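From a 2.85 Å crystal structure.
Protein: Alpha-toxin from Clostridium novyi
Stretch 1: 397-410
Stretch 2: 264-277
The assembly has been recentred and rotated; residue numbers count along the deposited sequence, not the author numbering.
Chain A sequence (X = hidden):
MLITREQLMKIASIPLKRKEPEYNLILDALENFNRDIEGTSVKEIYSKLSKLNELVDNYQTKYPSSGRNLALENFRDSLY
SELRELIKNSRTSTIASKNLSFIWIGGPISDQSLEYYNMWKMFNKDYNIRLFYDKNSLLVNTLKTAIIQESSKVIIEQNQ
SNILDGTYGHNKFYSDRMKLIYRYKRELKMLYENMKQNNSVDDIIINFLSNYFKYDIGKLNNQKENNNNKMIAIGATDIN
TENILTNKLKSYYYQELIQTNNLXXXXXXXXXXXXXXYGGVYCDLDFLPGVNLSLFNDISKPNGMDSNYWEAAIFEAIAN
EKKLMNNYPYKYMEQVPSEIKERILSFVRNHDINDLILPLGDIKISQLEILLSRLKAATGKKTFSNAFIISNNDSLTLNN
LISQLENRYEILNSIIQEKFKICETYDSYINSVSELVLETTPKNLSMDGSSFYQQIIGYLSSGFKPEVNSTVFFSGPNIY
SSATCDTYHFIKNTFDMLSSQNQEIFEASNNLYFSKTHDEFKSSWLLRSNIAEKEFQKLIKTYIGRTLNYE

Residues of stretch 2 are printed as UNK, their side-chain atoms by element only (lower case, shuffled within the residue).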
# COMPACT_ATOMS: atom_id res chain seq x y z
N THR A 397 3.58 -0.94 -15.31
CA THR A 397 3.88 -1.07 -13.88
C THR A 397 2.67 -1.59 -13.09
O THR A 397 2.83 -2.32 -12.11
CB THR A 397 4.41 0.24 -13.27
OG1 THR A 397 5.59 0.64 -13.96
CG2 THR A 397 4.77 0.05 -11.82
N LEU A 398 1.46 -1.21 -13.51
CA LEU A 398 0.25 -1.69 -12.88
C LEU A 398 0.09 -3.20 -13.07
O LEU A 398 -0.26 -3.92 -12.13
CB LEU A 398 -0.99 -0.96 -13.40
CG LEU A 398 -2.31 -1.22 -12.65
CD1 LEU A 398 -2.32 -0.52 -11.32
CD2 LEU A 398 -3.50 -0.78 -13.47
N ASN A 399 0.36 -3.68 -14.29
CA ASN A 399 0.34 -5.12 -14.52
C ASN A 399 1.38 -5.84 -13.69
O ASN A 399 1.12 -6.95 -13.21
CB ASN A 399 0.47 -5.46 -16.00
CG ASN A 399 -0.83 -5.24 -16.78
OD1 ASN A 399 -0.82 -4.70 -17.89
ND2 ASN A 399 -1.97 -5.64 -16.18
N ASN A 400 2.53 -5.20 -13.49
CA ASN A 400 3.56 -5.73 -12.61
C ASN A 400 3.14 -5.74 -11.16
O ASN A 400 3.49 -6.66 -10.41
CB ASN A 400 4.86 -4.95 -12.75
CG ASN A 400 5.57 -5.21 -14.05
OD1 ASN A 400 5.36 -6.24 -14.71
ND2 ASN A 400 6.42 -4.26 -14.44
N LEU A 401 2.39 -4.71 -10.76
CA LEU A 401 1.80 -4.63 -9.42
C LEU A 401 0.82 -5.77 -9.15
O LEU A 401 0.89 -6.40 -8.10
CB LEU A 401 1.12 -3.29 -9.22
CG LEU A 401 0.64 -2.92 -7.82
CD1 LEU A 401 1.80 -2.86 -6.85
CD2 LEU A 401 -0.10 -1.60 -7.87
N ILE A 402 -0.08 -6.04 -10.10
CA ILE A 402 -1.07 -7.11 -9.95
C ILE A 402 -0.37 -8.45 -9.92
O ILE A 402 -0.77 -9.35 -9.18
CB ILE A 402 -2.13 -7.10 -11.10
CG1 ILE A 402 -3.02 -5.86 -11.02
CG2 ILE A 402 -2.98 -8.37 -11.06
CD1 ILE A 402 -3.58 -5.41 -12.35
N SER A 403 0.68 -8.56 -10.74
CA SER A 403 1.53 -9.74 -10.79
C SER A 403 2.25 -9.95 -9.45
O SER A 403 2.19 -11.05 -8.89
CB SER A 403 2.53 -9.60 -11.93
OG SER A 403 3.43 -10.69 -11.96
N GLN A 404 2.88 -8.90 -8.92
CA GLN A 404 3.49 -8.96 -7.59
C GLN A 404 2.52 -9.48 -6.53
O GLN A 404 2.82 -10.43 -5.81
CB GLN A 404 3.99 -7.58 -7.15
CG GLN A 404 5.33 -7.17 -7.73
CD GLN A 404 6.53 -7.94 -7.17
OE1 GLN A 404 6.43 -8.64 -6.15
NE2 GLN A 404 7.67 -7.81 -7.85
N LEU A 405 1.34 -8.85 -6.45
CA LEU A 405 0.34 -9.21 -5.45
C LEU A 405 -0.08 -10.67 -5.59
O LEU A 405 -0.13 -11.40 -4.59
CB LEU A 405 -0.88 -8.28 -5.53
CG LEU A 405 -1.97 -8.45 -4.45
CD1 LEU A 405 -1.61 -7.73 -3.18
CD2 LEU A 405 -3.30 -7.93 -4.93
N GLU A 406 -0.36 -11.10 -6.83
CA GLU A 406 -0.79 -12.47 -7.10
C GLU A 406 0.30 -13.47 -6.75
O GLU A 406 0.03 -14.52 -6.17
CB GLU A 406 -1.15 -12.64 -8.57
CG GLU A 406 -2.57 -12.26 -8.93
CD GLU A 406 -2.78 -12.18 -10.43
OE1 GLU A 406 -1.83 -12.49 -11.19
OE2 GLU A 406 -3.91 -11.81 -10.87
N ASN A 407 1.53 -13.11 -7.10
CA ASN A 407 2.69 -13.94 -6.81
C ASN A 407 2.92 -14.14 -5.31
O ASN A 407 3.10 -15.26 -4.85
CB ASN A 407 3.94 -13.34 -7.45
CG ASN A 407 5.17 -14.18 -7.24
OD1 ASN A 407 5.27 -15.30 -7.75
ND2 ASN A 407 6.13 -13.65 -6.48
N ARG A 408 2.90 -13.05 -4.56
CA ARG A 408 3.13 -13.10 -3.12
C ARG A 408 2.02 -13.82 -2.37
O ARG A 408 2.30 -14.50 -1.38
CB ARG A 408 3.31 -11.70 -2.57
CG ARG A 408 4.63 -11.12 -2.94
CD ARG A 408 4.61 -9.64 -2.92
NE ARG A 408 5.83 -9.12 -3.53
CZ ARG A 408 6.84 -8.59 -2.86
NH1 ARG A 408 6.79 -8.48 -1.54
NH2 ARG A 408 7.90 -8.15 -3.53
N TYR A 409 0.79 -13.67 -2.84
CA TYR A 409 -0.34 -14.33 -2.20
C TYR A 409 -0.37 -15.81 -2.49
O TYR A 409 -0.66 -16.61 -1.59
CB TYR A 409 -1.67 -13.65 -2.56
CG TYR A 409 -2.11 -12.64 -1.51
CD1 TYR A 409 -2.87 -13.05 -0.40
CD2 TYR A 409 -1.75 -11.29 -1.60
CE1 TYR A 409 -3.26 -12.14 0.58
CE2 TYR A 409 -2.13 -10.38 -0.63
CZ TYR A 409 -2.89 -10.81 0.46
OH TYR A 409 -3.27 -9.91 1.41
N GLU A 410 -0.05 -16.20 -3.72
CA GLU A 410 -0.03 -17.62 -4.10
C GLU A 410 1.02 -18.40 -3.31
O GLU A 410 0.73 -19.47 -2.79
CB GLU A 410 0.14 -17.81 -5.61
CG GLU A 410 -1.12 -17.52 -6.44
CD GLU A 410 -2.42 -18.09 -5.83
OE1 GLU A 410 -2.65 -19.32 -5.92
OE2 GLU A 410 -3.23 -17.29 -5.28
N UNK A 264 -7.25 -2.92 6.24
CA UNK A 264 -6.16 -2.27 5.53
C UNK A 264 -5.66 -3.15 4.38
O UNK A 264 -5.43 -2.66 3.27
c UNK A 264 -5.03 -1.93 6.48
N UNK A 265 -5.52 -4.44 4.64
CA UNK A 265 -5.10 -5.37 3.59
C UNK A 265 -6.19 -5.53 2.52
O UNK A 265 -5.89 -5.59 1.32
c UNK A 265 -4.73 -6.70 4.18
N UNK A 266 -7.44 -5.57 2.96
CA UNK A 266 -8.56 -5.69 2.04
C UNK A 266 -8.56 -4.48 1.11
O UNK A 266 -8.73 -4.60 -0.10
c UNK A 266 -9.85 -5.77 2.81
N UNK A 267 -8.35 -3.31 1.70
CA UNK A 267 -8.41 -2.06 0.98
C UNK A 267 -7.18 -1.87 0.09
O UNK A 267 -7.19 -1.06 -0.82
o UNK A 267 -8.45 0.36 1.34
c UNK A 267 -8.57 -0.90 1.97
N UNK A 268 -6.11 -2.61 0.39
CA UNK A 268 -4.92 -2.60 -0.45
C UNK A 268 -5.20 -3.38 -1.71
O UNK A 268 -4.79 -3.00 -2.79
o UNK A 268 -2.14 -2.78 1.98
c UNK A 268 -3.03 -2.29 1.22
c UNK A 268 -3.76 -3.25 0.28
o UNK A 268 -3.34 -1.06 1.21
N UNK A 269 -5.91 -4.49 -1.55
CA UNK A 269 -6.31 -5.29 -2.70
C UNK A 269 -7.30 -4.50 -3.57
O UNK A 269 -7.08 -4.32 -4.78
c UNK A 269 -6.86 -6.66 -2.24
c UNK A 269 -6.28 -8.55 -0.68
c UNK A 269 -5.78 -7.38 -1.43
c UNK A 269 -7.32 -7.51 -3.42
N UNK A 270 -8.35 -3.99 -2.95
CA UNK A 270 -9.42 -3.32 -3.66
C UNK A 270 -8.89 -2.14 -4.49
O UNK A 270 -9.26 -1.96 -5.65
c UNK A 270 -12.81 -2.13 -2.06
c UNK A 270 -11.85 -2.35 -3.21
c UNK A 270 -10.52 -2.90 -2.69
c UNK A 270 -12.46 -3.28 -4.25
N UNK A 271 -7.99 -1.37 -3.88
CA UNK A 271 -7.24 -0.29 -4.51
C UNK A 271 -6.77 -0.64 -5.92
O UNK A 271 -6.96 0.11 -6.89
n UNK A 271 -5.69 1.11 0.94
c UNK A 271 -5.99 -0.12 -3.67
c UNK A 271 -4.39 1.24 -2.48
c UNK A 271 -5.34 1.21 -3.67
c UNK A 271 -4.93 1.49 -0.08
n UNK A 271 -3.98 2.41 0.09
n UNK A 271 -5.14 0.93 -1.27
N UNK A 272 -6.14 -1.81 -6.01
CA UNK A 272 -5.50 -2.26 -7.22
C UNK A 272 -6.55 -2.60 -8.27
O UNK A 272 -6.43 -2.18 -9.43
c UNK A 272 -2.51 -4.09 -5.53
c UNK A 272 -3.40 -2.97 -6.06
c UNK A 272 -4.06 -4.08 -8.19
c UNK A 272 -4.57 -3.45 -6.91
N UNK A 273 -7.58 -3.32 -7.86
CA UNK A 273 -8.68 -3.65 -8.74
C UNK A 273 -9.38 -2.38 -9.26
O UNK A 273 -9.72 -2.31 -10.44
c UNK A 273 -9.66 -4.59 -8.05
N UNK A 274 -9.58 -1.38 -8.39
CA UNK A 274 -10.21 -0.13 -8.81
C UNK A 274 -9.40 0.50 -9.95
O UNK A 274 -9.94 0.81 -11.02
c UNK A 274 -10.34 0.91 -7.67
c UNK A 274 -10.87 2.24 -8.19
c UNK A 274 -12.68 0.33 -6.84
c UNK A 274 -11.22 0.39 -6.52
N UNK A 275 -8.10 0.67 -9.73
CA UNK A 275 -7.24 1.24 -10.76
C UNK A 275 -7.23 0.43 -12.05
O UNK A 275 -7.18 1.02 -13.12
c UNK A 275 -5.82 1.44 -10.25
c UNK A 275 -4.30 2.28 -8.46
c UNK A 275 -5.84 3.87 -9.64
c UNK A 275 -5.66 2.45 -9.12
N UNK A 276 -7.29 -0.90 -11.96
CA UNK A 276 -7.33 -1.67 -13.20
C UNK A 276 -8.67 -1.57 -13.93
O UNK A 276 -8.75 -1.81 -15.13
c UNK A 276 -5.65 -5.75 -15.53
c UNK A 276 -6.53 -5.16 -14.40
c UNK A 276 -6.29 -3.69 -14.25
n UNK A 276 -5.31 -7.23 -15.31
c UNK A 276 -6.94 -3.13 -13.00
N UNK A 277 -9.71 -1.20 -13.21
CA UNK A 277 -11.01 -1.00 -13.83
C UNK A 277 -11.13 0.42 -14.39
O UNK A 277 -11.36 0.58 -15.57
c UNK A 277 -14.22 -2.29 -13.81
c UNK A 277 -12.12 -1.33 -12.84
c UNK A 277 -15.62 -1.93 -14.31
c UNK A 277 -13.53 -1.06 -13.34
n UNK A 277 -15.96 -2.70 -15.58

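Position 264 carries one side-chain carbon, out of reach of stretch 1; a lone CB means Ala264. Position 265 also has a single carbon, and its CB lies 4.5 Å from Tyr409 OH, a marginal contact: Ala265. Position 266, again one carbon, points away: Ala266. At position 267 a carbon is followed by one oxygen, out of reach of stretch 1, which gives Ser267.

Position 268 has two carbons, the second bearing two oxygens. This carboxylate on a single methylene is Asp268; its CA-to-CB bond points toward stretch 1, but its nearest side-chain atom, CB, is still 6.1 Å from Leu405 CD1, too far for contact. Position 269 has four carbons forked at the first, one arm two carbons long, the signature of Ile269. Its CB points sideways, yet the end swings nearer: CD1 reaches 3.9 Å from Tyr409 OH, approaching the ring obliquely, and CG2 lies 4.3 Å from Leu405 CD2. Position 270, four carbons forked at the second and out of reach, is Leu270.

Position 271 runs through three carbons and a nitrogen to a carbon carrying two more nitrogens, a guanidinium: Arg271. It turns back along its own helix, NE donating to Ser267 O at 2.9 Å and NH2 to Ser267 OG at 2.9 Å. Arg271 NH2 also forms a salt bridge with Asp268 OD1 at 3.2 Å, through charge alone, since the oxygen lies well out of the guanidinium plane.

Position 272 repeats the four-carbon fork at the first carbon and is Ile272. Its CG2 is 3.5 Å from Ile402 CG1, its CG1 4.0 Å from Leu401 CD2, and its CD1 4.0 Å from Leu405 CD2. Position 273, one carbon pointing away, is Ala273. Position 274, forked at the first carbon with one longer arm but out of reach, is Ile274. Position 275 forks at the second of four carbons, hence Leu275; its CB is 4.2 Å from Leu398 CD1. Position 276 is four carbons in a row ending in nitrogen, Lys276, whose CD packs 3.6 Å from Ile402 CD1 and whose CE lies 3.7 Å from Asn399 ND2. Position 277 has the same chain, out of reach: Lys277.

The helices run roughly antiparallel, at 147°, with axes 10.7 Å apart at closest approach. Ile272 loses 102 Å², the largest share of any residue, and its CA is 7.1 Å from Ile402 CA. Without a hydrogen bond between the stretches, the 526 Å² contact rests on van der Waals packing, mainly of aliphatic groups, including the methylenes of Lys276 at the exposed margin.

Stretch 2, residues 264-277: AAASDILRIAILKK
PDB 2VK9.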